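PDB 3TX1: UDP-N-acetylenolpyruvoylglucosamine reductase from Listeria monocytogenes, which catalyses the FAD-dependent, NADPH-driven reduction of UDP-N-acetylenolpyruvoylglucosamine to UDP-N-acetylmuramate in peptidoglycan biosynthesis. Local coordinates for residues G243-R248 against G279-I284; H266-A271 against M293-Y298; G255-D260 against F307-E312. One frame throughout, in Å; residues are numbered along the deposited sequence.

Contact 1. Residues G243-R248 against G279-I284; sequences GSVFKR and GFIVNI. With FAD (flavin-adenine dinucleotide), chain B.
The backbone N of V245 donates a hydrogen bond to the carbonyl O of G279, and this single bond of 2.8 Å joins the two segments. The same oxygen also receives a weaker CA-H contact from S244, whose CA is 3.5 Å from G279 O, so the carbonyl braces two consecutive residues of the loop. Next to the bond, V245 turns its side chain toward the other segment. With CG1 anti to the backbone N (chi1 166°), the other methyl, CG2, is left to face I281, and V245 CG2 packs on I281 CG1 at 3.9 Å.

On the cofactor side, the peptide between G243 and S244 lies over one face of the F280 ring. G243 O sits 3.6 Å above the ring plane, over its centre, while S244 N is displaced toward the rim of that face. The edge of the ring is turned to the flavin: F280 CE2 is 3.6 Å from the methyl carbon C7M of FAD, which lies in the ring plane. G243 itself comes close to the isoalloxazine, with its CA 3.4 Å from FAD C9.

Farther out, E314 makes a backbone hydrogen bond to V245, H277 meets the F280 ring, and I296 of helix 289-307 covers I281. S244, next to the doubly bonded V245, is the predicted proton donor, and E314 and R194 are the other predicted catalytic residues. A loop that carries the predicted proton donor, with its G243 set against the benzenoid ring of the flavin, is consistent with the active site of the MurB family.

Contact 2. Residues H266-A271 against M293-Y298; sequences HIIGGA and MNLIAY
H266 and I268 reach across to L295 and Y298 where a beta hairpin packs against an alpha helix in the C-terminal domain. Strands 267-268 and 271-273 are antiparallel, and the type II' turn from I268 to A271 connects them. Its ends are tied by two backbone bonds, I268 N to A271 O and A271 N to I268 O. G269 adopts a positive phi within this turn.

The apolar part centres on L295 of helix 289-307. Its CG is anti to the backbone N (chi1 -170°), and its two methyls divide the hairpin between them. CD1 meets I268 CG1 at 3.9 Å, whereas CD2 rests on A271, 4.0 Å from its CB. I268 in turn lays its CD1 against the helix backbone, 3.8 Å from L295 CA. V273, on the second hairpin strand, and I281, on the adjoining strand 281-283, also touch L295 and extend the apolar patch into the three-stranded sheet.

The aromatic part lies at the more exposed end. H266 and Y298 form an offset stack, their centroids 4.9 Å apart and their planes inclined by 27°. The closest approach is from Y298 CE2, which stands over the rim of one imidazole face, 3.6 Å from H266 NE2.

Contact 3. Residues G255-D260 against F307-E312; sequences GKLIQD and FDVELE. With SO4 (sulfate ion), chain F.
A short helix of the C-terminal domain, 254-260, is packed here against the chain that leaves the long helix 289-307, and L257 lies at the middle of the joint. The two delta methyls of this leucine serve different neighbours. CD2 approaches the F307 ring, 3.8 Å from its CD1, while CD1 meets V309 CG1 at 3.9 Å and also touches L311 CD2. The side chains of L257 and F307 run antiparallel alongside one another, as do those of L257 and L311, whereas V309 crosses L257 at a slant. In V309, CG1 is anti to the backbone N (chi1 -180°), and this is the methyl presented to the leucine.

Two further contacts flank the leucine. On the buried side, I258 points its CB away from the loop, yet its CG1 comes back to 4.0 Å from L311 CD1. At the exposed side, the F307 ring reaches as far as the last turn of the short helix, where D260 CB is 3.9 Å from F307 CZ. The D260 carboxylate has another neighbour in its own helix: D260 OD1 lies 3.7 Å from K256 NZ, a long salt bridge.

D308 takes a positive phi as the chain leaves the helix, and V309 and L311 both direct their side chains at the short helix, while E310 between them points away and is paired with R304. P249 touches both L257 and V309, and V299 and V303 of the long helix cover I258 and L311. Near the N-terminal end of helix 254-260, G255 N shares its hydrogen weakly between O2 and O4 of a sulfate, probably from the crystallisation liquor. The whole is apolar packing of a short helix on the chain leaving a long one, within the C-terminal domain of the MurB fold, on the way to the predicted catalytic E314.

Contact 1 touches both of the others, its centre 11 Å from that of contact 2 and 12 Å from that of contact 3. Contacts 2 and 3 do not touch, their nearest atoms being about 7 Å apart. F246 bridges the group: its CZ packs on I296 CG2 at 3.9 Å, and its CD2 on L311 CB at 3.5 Å. K247 N and E312 O, 2.8 Å apart, probably form a hydrogen bond that ties contact 1 to contact 3. Contact 1 alone reaches the flavin; in contact 2 the A271 side chain is about 14 Å from FAD, and in contact 3 that of I258 is about 8 Å from that of S244.

Contact 1. Residues G243-R248 against G279-I284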
loop_
_atom_site.group_PDB
_atom_site.type_symbol
_atom_site.label_atom_id
_atom_site.label_comp_id
_atom_site.label_asym_id
_atom_site.label_seq_id
_atom_site.Cartn_x
_atom_site.Cartn_y
_atom_site.Cartn_z
ATOM N N GLY A 243 0.336 -6.533 5.384
ATOM C CA GLY A 243 -0.393 -6.370 6.653
ATOM C C GLY A 243 -1.050 -7.640 7.090
ATOM O O GLY A 243 -0.446 -8.707 7.152
ATOM N N SER A 244 -2.324 -7.498 7.370
ATOM C CA SER A 244 -3.131 -8.625 7.613
ATOM C C SER A 244 -3.133 -9.224 6.202
ATOM O O SER A 244 -3.487 -8.556 5.249
ATOM C CB SER A 244 -4.519 -8.164 8.043
ATOM O OG SER A 244 -5.161 -9.121 8.870
ATOM N N VAL A 245 -2.663 -10.453 6.073
ATOM C CA VAL A 245 -2.588 -11.151 4.799
ATOM C C VAL A 245 -3.953 -11.489 4.148
ATOM O O VAL A 245 -4.056 -11.514 2.949
ATOM C CB VAL A 245 -1.724 -12.453 4.957
ATOM C CG1 VAL A 245 -1.895 -13.388 3.772
ATOM C CG2 VAL A 245 -0.246 -12.137 5.122
ATOM N N PHE A 246 -4.998 -11.738 4.929
ATOM C CA PHE A 246 -6.281 -12.187 4.363
ATOM C C PHE A 246 -7.489 -11.301 4.649
ATOM O O PHE A 246 -7.560 -10.676 5.679
ATOM C CB PHE A 246 -6.611 -13.601 4.899
ATOM C CG PHE A 246 -5.624 -14.659 4.488
ATOM C CD1 PHE A 246 -4.606 -15.042 5.335
ATOM C CD2 PHE A 246 -5.710 -15.263 3.235
ATOM C CE1 PHE A 246 -3.699 -16.009 4.943
ATOM C CE2 PHE A 246 -4.805 -16.229 2.824
ATOM C CZ PHE A 246 -3.799 -16.608 3.683
ATOM N N LYS A 247 -8.477 -11.298 3.765
ATOM C CA LYS A 247 -9.713 -10.577 4.051
ATOM C C LYS A 247 -10.402 -11.335 5.182
ATOM O O LYS A 247 -10.071 -12.477 5.468
ATOM C CB LYS A 247 -10.621 -10.544 2.817
ATOM C CG LYS A 247 -9.903 -10.103 1.556
ATOM C CD LYS A 247 -10.811 -10.026 0.335
ATOM C CE LYS A 247 -10.080 -9.364 -0.834
ATOM N NZ LYS A 247 -11.003 -8.941 -1.926
ATOM N N ARG A 248 -11.370 -10.728 5.838
ATOM C CA ARG A 248 -12.024 -11.448 6.920
ATOM C C ARG A 248 -13.184 -12.303 6.354
ATOM O O ARG A 248 -14.123 -11.774 5.747
ATOM C CB ARG A 248 -12.462 -10.485 8.029
ATOM C CG ARG A 248 -12.935 -11.152 9.316
ATOM C CD ARG A 248 -13.685 -10.173 10.226
ATOM N NE ARG A 248 -12.897 -9.368 11.192
ATOM C CZ ARG A 248 -12.051 -8.367 10.907
ATOM N NH1 ARG A 248 -11.750 -8.053 9.649
ATOM N NH2 ARG A 248 -11.451 -7.705 11.899
ATOM N N GLY A 279 -2.592 -13.640 11.625
ATOM C CA GLY A 279 -3.013 -13.207 10.283
ATOM C C GLY A 279 -1.946 -12.427 9.520
ATOM O O GLY A 279 -2.206 -11.920 8.421
ATOM N N PHE A 280 -0.756 -12.342 10.119
ATOM C CA PHE A 280 0.410 -11.687 9.559
ATOM C C PHE A 280 1.507 -12.685 9.248
ATOM O O PHE A 280 1.846 -13.546 10.068
ATOM C CB PHE A 280 1.030 -10.781 10.591
ATOM C CG PHE A 280 0.454 -9.411 10.649
ATOM C CD1 PHE A 280 -0.848 -9.192 11.093
ATOM C CD2 PHE A 280 1.254 -8.319 10.398
ATOM C CE1 PHE A 280 -1.378 -7.897 11.196
ATOM C CE2 PHE A 280 0.738 -7.028 10.539
ATOM C CZ PHE A 280 -0.582 -6.811 10.934
ATOM N N ILE A 281 2.108 -12.543 8.078
ATOM C CA ILE A 281 3.258 -13.364 7.767
ATOM C C ILE A 281 4.482 -12.450 7.878
ATOM O O ILE A 281 4.673 -11.560 7.046
ATOM C CB ILE A 281 3.118 -13.984 6.379
ATOM C CG1 ILE A 281 2.005 -15.006 6.440
ATOM C CG2 ILE A 281 4.407 -14.657 5.946
ATOM C CD1 ILE A 281 1.679 -15.621 5.108
ATOM N N VAL A 282 5.279 -12.652 8.915
ATOM C CA VAL A 282 6.461 -11.827 9.116
ATOM C C VAL A 282 7.715 -12.388 8.435
ATOM O O VAL A 282 7.816 -13.567 8.167
ATOM C CB VAL A 282 6.782 -11.650 10.615
ATOM C CG1 VAL A 282 5.624 -11.003 11.314
ATOM C CG2 VAL A 282 7.087 -13.000 11.244
ATOM N N ASN A 283 8.709 -11.531 8.270
ATOM C CA ASN A 283 9.951 -11.840 7.603
ATOM C C ASN A 283 10.998 -11.934 8.661
ATOM O O ASN A 283 11.608 -10.930 9.018
ATOM C CB ASN A 283 10.290 -10.674 6.676
ATOM C CG ASN A 283 11.516 -10.908 5.837
ATOM O OD1 ASN A 283 12.273 -11.874 6.030
ATOM N ND2 ASN A 283 11.719 -10.018 4.864
ATOM N N ILE A 284 11.219 -13.133 9.167
ATOM C CA ILE A 284 12.221 -13.335 10.192
ATOM C C ILE A 284 13.656 -13.268 9.677
ATOM O O ILE A 284 14.576 -13.627 10.409
ATOM C CB ILE A 284 12.002 -14.654 10.953
ATOM C CG1 ILE A 284 12.151 -15.853 10.027
ATOM C CG2 ILE A 284 10.639 -14.637 11.615
ATOM C CD1 ILE A 284 12.186 -17.182 10.751
HETATM P PA FAD B . 1.519 -0.722 -2.165
HETATM O O1A FAD B . 2.793 -0.216 -2.754
HETATM O O2A FAD B . 1.542 -1.933 -1.278
HETATM O O5B FAD B . 0.513 -1.108 -3.346
HETATM C C5B FAD B . -0.845 -1.091 -2.916
HETATM C C4B FAD B . -1.810 -0.981 -4.078
HETATM O O4B FAD B . -2.061 0.381 -4.386
HETATM C C3B FAD B . -1.371 -1.620 -5.376
HETATM O O3B FAD B . -2.584 -1.954 -6.094
HETATM C C2B FAD B . -0.683 -0.439 -6.059
HETATM O O2B FAD B . -0.509 -0.489 -7.489
HETATM C C1B FAD B . -1.647 0.660 -5.718
HETATM N N9A FAD B . -0.952 1.933 -5.653
HETATM C C8A FAD B . 0.113 2.254 -4.903
HETATM N N7A FAD B . 0.387 3.578 -5.073
HETATM C C5A FAD B . -0.511 4.123 -5.923
HETATM C C6A FAD B . -0.788 5.433 -6.569
HETATM N N6A FAD B . -0.033 6.547 -6.354
HETATM N N1A FAD B . -1.849 5.498 -7.401
HETATM C C2A FAD B . -2.630 4.456 -7.652
HETATM N N3A FAD B . -2.430 3.238 -7.144
HETATM C C4A FAD B . -1.404 3.014 -6.294
HETATM N N1 FAD B . -4.109 -1.225 5.645
HETATM C C2 FAD B . -5.212 -0.724 6.253
HETATM O O2 FAD B . -6.157 -0.314 5.560
HETATM N N3 FAD B . -5.349 -0.602 7.581
HETATM C C4 FAD B . -4.426 -0.996 8.447
HETATM O O4 FAD B . -4.607 -0.902 9.683
HETATM C C4X FAD B . -3.199 -1.553 7.862
HETATM N N5 FAD B . -2.217 -1.965 8.658
HETATM C C5X FAD B . -1.078 -2.484 8.176
HETATM C C6 FAD B . -0.096 -2.872 9.074
HETATM C C7 FAD B . 1.094 -3.380 8.624
HETATM C C7M FAD B . 2.146 -3.813 9.612
HETATM C C8 FAD B . 1.284 -3.480 7.159
HETATM C C8M FAD B . 2.541 -4.030 6.590
HETATM C C9 FAD B . 0.314 -3.093 6.275
HETATM C C9A FAD B . -0.881 -2.596 6.734
HETATM N N10 FAD B . -1.896 -2.167 5.844
HETATM C C10 FAD B . -3.080 -1.642 6.394
HETATM C "C1'" FAD B . -1.718 -2.306 4.387
HETATM C "C2'" FAD B . -1.099 -1.070 3.776
HETATM O "O2'" FAD B . -0.481 -0.277 4.786
HETATM C "C3'" FAD B . -2.146 -0.204 3.102
HETATM O "O3'" FAD B . -2.830 -1.042 2.179
HETATM C "C4'" FAD B . -1.470 0.951 2.370
HETATM O "O4'" FAD B . -2.376 2.045 2.166
HETATM C "C5'" FAD B . -0.811 0.521 1.071
HETATM O "O5'" FAD B . 0.184 1.474 0.781
HETATM P P FAD B . 1.366 1.244 -0.242
HETATM O O1P FAD B . 1.797 2.612 -0.632
HETATM O O2P FAD B . 2.302 0.333 0.477
HETATM O O3P FAD B . 0.733 0.456 -1.437
#

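Contact 2. Residues H266-A271 against M293-Y298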
loop_
_atom_site.group_PDB
_atom_site.type_symbol
_atom_site.label_atom_id
_atom_site.label_comp_id
_atom_site.label_asym_id
_atom_site.label_seq_id
_atom_site.Cartn_x
_atom_site.Cartn_y
_atom_site.Cartn_z
ATOM N N HIS A 266 4.322 -21.246 12.202
ATOM C CA HIS A 266 4.779 -21.993 11.052
ATOM C C HIS A 266 5.776 -21.208 10.275
ATOM O O HIS A 266 5.618 -20.009 10.112
ATOM C CB HIS A 266 3.616 -22.423 10.155
ATOM C CG HIS A 266 3.862 -23.750 9.509
ATOM N ND1 HIS A 266 3.585 -24.925 10.138
ATOM C CD2 HIS A 266 4.508 -24.081 8.340
ATOM C CE1 HIS A 266 3.968 -25.950 9.368
ATOM N NE2 HIS A 266 4.544 -25.442 8.269
ATOM N N ILE A 267 6.821 -21.868 9.787
ATOM C CA ILE A 267 7.874 -21.210 9.014
ATOM C C ILE A 267 8.140 -21.941 7.726
ATOM O O ILE A 267 8.171 -23.165 7.709
ATOM C CB ILE A 267 9.198 -21.185 9.806
ATOM C CG1 ILE A 267 9.057 -20.288 11.020
ATOM C CG2 ILE A 267 10.383 -20.691 8.964
ATOM C CD1 ILE A 267 10.209 -20.428 11.967
ATOM N N ILE A 268 8.285 -21.182 6.643
ATOM C CA ILE A 268 8.741 -21.698 5.375
ATOM C C ILE A 268 9.825 -20.728 4.926
ATOM O O ILE A 268 9.530 -19.532 4.787
ATOM C CB ILE A 268 7.658 -21.705 4.322
ATOM C CG1 ILE A 268 6.493 -22.584 4.790
ATOM C CG2 ILE A 268 8.274 -22.157 2.989
ATOM C CD1 ILE A 268 5.586 -23.023 3.653
ATOM N N GLY A 269 11.064 -21.225 4.728
ATOM C CA GLY A 269 12.198 -20.362 4.392
ATOM C C GLY A 269 12.385 -19.280 5.433
ATOM O O GLY A 269 12.579 -19.567 6.594
ATOM N N GLY A 270 12.315 -18.017 5.036
ATOM C CA GLY A 270 12.438 -16.919 6.009
ATOM C C GLY A 270 11.102 -16.261 6.372
ATOM O O GLY A 270 11.069 -15.159 6.923
ATOM N N ALA A 271 10.004 -16.945 6.074
ATOM C CA ALA A 271 8.682 -16.422 6.314
ATOM C C ALA A 271 8.024 -17.170 7.466
ATOM O O ALA A 271 8.197 -18.378 7.617
ATOM C CB ALA A 271 7.850 -16.543 5.050
ATOM N N MET A 293 4.486 -16.751 -0.901
ATOM C CA MET A 293 3.471 -17.429 -1.711
ATOM C C MET A 293 3.286 -18.837 -1.219
ATOM O O MET A 293 2.186 -19.391 -1.282
ATOM C CB MET A 293 3.854 -17.507 -3.208
ATOM C CG MET A 293 3.971 -16.217 -4.034
ATOM S SD MET A 293 2.724 -14.913 -3.711
ATOM C CE MET A 293 1.120 -15.731 -3.771
ATOM N N ASN A 294 4.382 -19.445 -0.781
ATOM C CA ASN A 294 4.331 -20.797 -0.315
ATOM C C ASN A 294 3.649 -20.884 1.042
ATOM O O ASN A 294 2.809 -21.743 1.281
ATOM C CB ASN A 294 5.736 -21.420 -0.335
ATOM C CG ASN A 294 6.127 -21.991 -1.724
ATOM O OD1 ASN A 294 7.300 -22.018 -2.097
ATOM N ND2 ASN A 294 5.127 -22.452 -2.491
ATOM N N LEU A 295 3.954 -19.966 1.937
ATOM C CA LEU A 295 3.285 -19.997 3.213
ATOM C C LEU A 295 1.804 -19.596 3.058
ATOM O O LEU A 295 0.909 -20.232 3.641
ATOM C CB LEU A 295 4.025 -19.136 4.228
ATOM C CG LEU A 295 3.601 -19.216 5.678
ATOM C CD1 LEU A 295 3.333 -20.673 6.044
ATOM C CD2 LEU A 295 4.699 -18.591 6.538
ATOM N N ILE A 296 1.537 -18.595 2.230
ATOM C CA ILE A 296 0.171 -18.207 2.011
ATOM C C ILE A 296 -0.627 -19.403 1.511
ATOM O O ILE A 296 -1.681 -19.718 2.051
ATOM C CB ILE A 296 0.059 -17.065 1.007
ATOM C CG1 ILE A 296 0.598 -15.759 1.613
ATOM C CG2 ILE A 296 -1.394 -16.878 0.576
ATOM C CD1 ILE A 296 0.491 -14.567 0.645
ATOM N N ALA A 297 -0.127 -20.105 0.514
ATOM C CA ALA A 297 -0.903 -21.226 -0.029
ATOM C C ALA A 297 -1.081 -22.379 0.976
ATOM O O ALA A 297 -2.149 -23.014 1.052
ATOM C CB ALA A 297 -0.296 -21.715 -1.321
ATOM N N TYR A 298 -0.056 -22.623 1.775
ATOM C CA TYR A 298 -0.153 -23.701 2.719
ATOM C C TYR A 298 -1.183 -23.388 3.828
ATOM O O TYR A 298 -1.922 -24.270 4.288
ATOM C CB TYR A 298 1.229 -24.002 3.253
ATOM C CG TYR A 298 1.313 -25.102 4.249
ATOM C CD1 TYR A 298 1.524 -26.438 3.849
ATOM C CD2 TYR A 298 1.257 -24.812 5.618
ATOM C CE1 TYR A 298 1.656 -27.459 4.793
ATOM C CE2 TYR A 298 1.366 -25.824 6.568
ATOM C CZ TYR A 298 1.557 -27.122 6.155
ATOM O OH TYR A 298 1.642 -28.058 7.141
#

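Contact 3. Residues G255-D260 against F307-E312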
loop_
_atom_site.group_PDB
_atom_site.type_symbol
_atom_site.label_atom_id
_atom_site.label_comp_id
_atom_site.label_asym_id
_atom_site.label_seq_id
_atom_site.Cartn_x
_atom_site.Cartn_y
_atom_site.Cartn_z
ATOM N N GLY A 255 -7.111 -14.335 11.744
ATOM C CA GLY A 255 -6.138 -14.750 12.735
ATOM C C GLY A 255 -6.580 -15.937 13.549
ATOM O O GLY A 255 -5.797 -16.860 13.790
ATOM N N LYS A 256 -7.843 -15.926 13.963
ATOM C CA LYS A 256 -8.328 -16.959 14.862
ATOM C C LYS A 256 -8.347 -18.277 14.157
ATOM O O LYS A 256 -7.932 -19.267 14.742
ATOM C CB LYS A 256 -9.708 -16.631 15.413
ATOM C CG LYS A 256 -10.114 -17.430 16.640
ATOM C CD LYS A 256 -9.281 -17.045 17.868
ATOM C CE LYS A 256 -10.024 -17.298 19.179
ATOM N NZ LYS A 256 -10.401 -18.728 19.376
ATOM N N LEU A 257 -8.834 -18.298 12.910
ATOM C CA LEU A 257 -8.861 -19.532 12.108
ATOM C C LEU A 257 -7.437 -20.077 11.937
ATOM O O LEU A 257 -7.134 -21.251 12.175
ATOM C CB LEU A 257 -9.399 -19.235 10.724
ATOM C CG LEU A 257 -10.892 -19.206 10.444
ATOM C CD1 LEU A 257 -11.070 -18.673 9.039
ATOM C CD2 LEU A 257 -11.477 -20.603 10.550
ATOM N N ILE A 258 -6.548 -19.189 11.529
ATOM C CA ILE A 258 -5.214 -19.591 11.314
ATOM C C ILE A 258 -4.683 -20.224 12.596
ATOM O O ILE A 258 -4.175 -21.350 12.582
ATOM C CB ILE A 258 -4.383 -18.405 10.816
ATOM C CG1 ILE A 258 -4.995 -17.940 9.504
ATOM C CG2 ILE A 258 -2.937 -18.808 10.642
ATOM C CD1 ILE A 258 -4.259 -16.828 8.772
ATOM N N GLN A 259 -4.867 -19.526 13.708
ATOM C CA GLN A 259 -4.341 -19.975 14.977
ATOM C C GLN A 259 -4.973 -21.293 15.331
ATOM O O GLN A 259 -4.283 -22.251 15.654
ATOM C CB GLN A 259 -4.617 -18.937 16.007
ATOM C CG GLN A 259 -3.725 -18.995 17.215
ATOM C CD GLN A 259 -3.967 -17.802 18.112
ATOM O OE1 GLN A 259 -4.962 -17.100 17.966
ATOM N NE2 GLN A 259 -3.057 -17.560 19.031
ATOM N N ASP A 260 -6.280 -21.368 15.160
ATOM C CA ASP A 260 -7.028 -22.611 15.393
ATOM C C ASP A 260 -6.593 -23.803 14.519
ATOM O O ASP A 260 -6.797 -24.944 14.903
ATOM C CB ASP A 260 -8.539 -22.370 15.219
ATOM C CG ASP A 260 -9.145 -21.499 16.336
ATOM O OD1 ASP A 260 -8.449 -21.166 17.332
ATOM O OD2 ASP A 260 -10.345 -21.154 16.222
ATOM N N PHE A 307 -11.616 -26.485 8.415
ATOM C CA PHE A 307 -12.878 -25.759 8.645
ATOM C C PHE A 307 -13.717 -25.473 7.402
ATOM O O PHE A 307 -14.808 -24.936 7.498
ATOM C CB PHE A 307 -12.602 -24.425 9.374
ATOM C CG PHE A 307 -11.898 -24.587 10.694
ATOM C CD1 PHE A 307 -10.543 -24.270 10.819
ATOM C CD2 PHE A 307 -12.575 -25.082 11.809
ATOM C CE1 PHE A 307 -9.876 -24.442 12.033
ATOM C CE2 PHE A 307 -11.913 -25.252 13.026
ATOM C CZ PHE A 307 -10.560 -24.932 13.140
ATOM N N ASP A 308 -13.205 -25.815 6.235
ATOM C CA ASP A 308 -13.931 -25.540 4.999
ATOM C C ASP A 308 -14.210 -24.064 4.795
ATOM O O ASP A 308 -15.324 -23.690 4.417
ATOM C CB ASP A 308 -15.261 -26.283 4.938
ATOM C CG ASP A 308 -15.978 -26.067 3.601
ATOM O OD1 ASP A 308 -15.285 -25.804 2.572
ATOM O OD2 ASP A 308 -17.229 -26.155 3.578
ATOM N N VAL A 309 -13.210 -23.231 5.040
ATOM C CA VAL A 309 -13.388 -21.817 4.878
ATOM C C VAL A 309 -12.315 -21.341 3.920
ATOM O O VAL A 309 -11.155 -21.720 4.069
ATOM C CB VAL A 309 -13.251 -21.095 6.232
ATOM C CG1 VAL A 309 -13.444 -19.594 6.071
ATOM C CG2 VAL A 309 -14.220 -21.653 7.263
ATOM N N GLU A 310 -12.720 -20.518 2.943
ATOM C CA GLU A 310 -11.841 -19.925 1.925
ATOM C C GLU A 310 -11.180 -18.649 2.391
ATOM O O GLU A 310 -11.827 -17.597 2.449
ATOM C CB GLU A 310 -12.644 -19.536 0.689
ATOM C CG GLU A 310 -13.191 -20.673 -0.137
ATOM C CD GLU A 310 -12.136 -21.402 -0.952
ATOM O OE1 GLU A 310 -12.496 -21.913 -2.064
ATOM O OE2 GLU A 310 -10.967 -21.448 -0.493
ATOM N N LEU A 311 -9.893 -18.695 2.691
ATOM C CA LEU A 311 -9.230 -17.455 3.058
ATOM C C LEU A 311 -8.779 -16.795 1.782
ATOM O O LEU A 311 -8.044 -17.380 1.004
ATOM C CB LEU A 311 -8.064 -17.686 4.010
ATOM C CG LEU A 311 -8.437 -18.017 5.448
ATOM C CD1 LEU A 311 -7.200 -18.446 6.205
ATOM C CD2 LEU A 311 -9.108 -16.838 6.137
ATOM N N GLU A 312 -9.263 -15.595 1.532
ATOM C CA GLU A 312 -8.877 -14.902 0.324
ATOM C C GLU A 312 -7.916 -13.814 0.687
ATOM O O GLU A 312 -8.067 -13.158 1.732
ATOM C CB GLU A 312 -10.119 -14.435 -0.408
ATOM C CG GLU A 312 -10.933 -15.680 -0.743
ATOM C CD GLU A 312 -12.233 -15.446 -1.487
ATOM O OE1 GLU A 312 -12.713 -14.269 -1.531
ATOM O OE2 GLU A 312 -12.772 -16.471 -2.014
HETATM S S SO4 F . -8.150 -10.649 12.083
HETATM O O1 SO4 F . -8.090 -9.198 12.381
HETATM O O2 SO4 F . -8.033 -11.422 13.346
HETATM O O3 SO4 F . -9.421 -10.993 11.397
HETATM O O4 SO4 F . -7.029 -11.005 11.178
#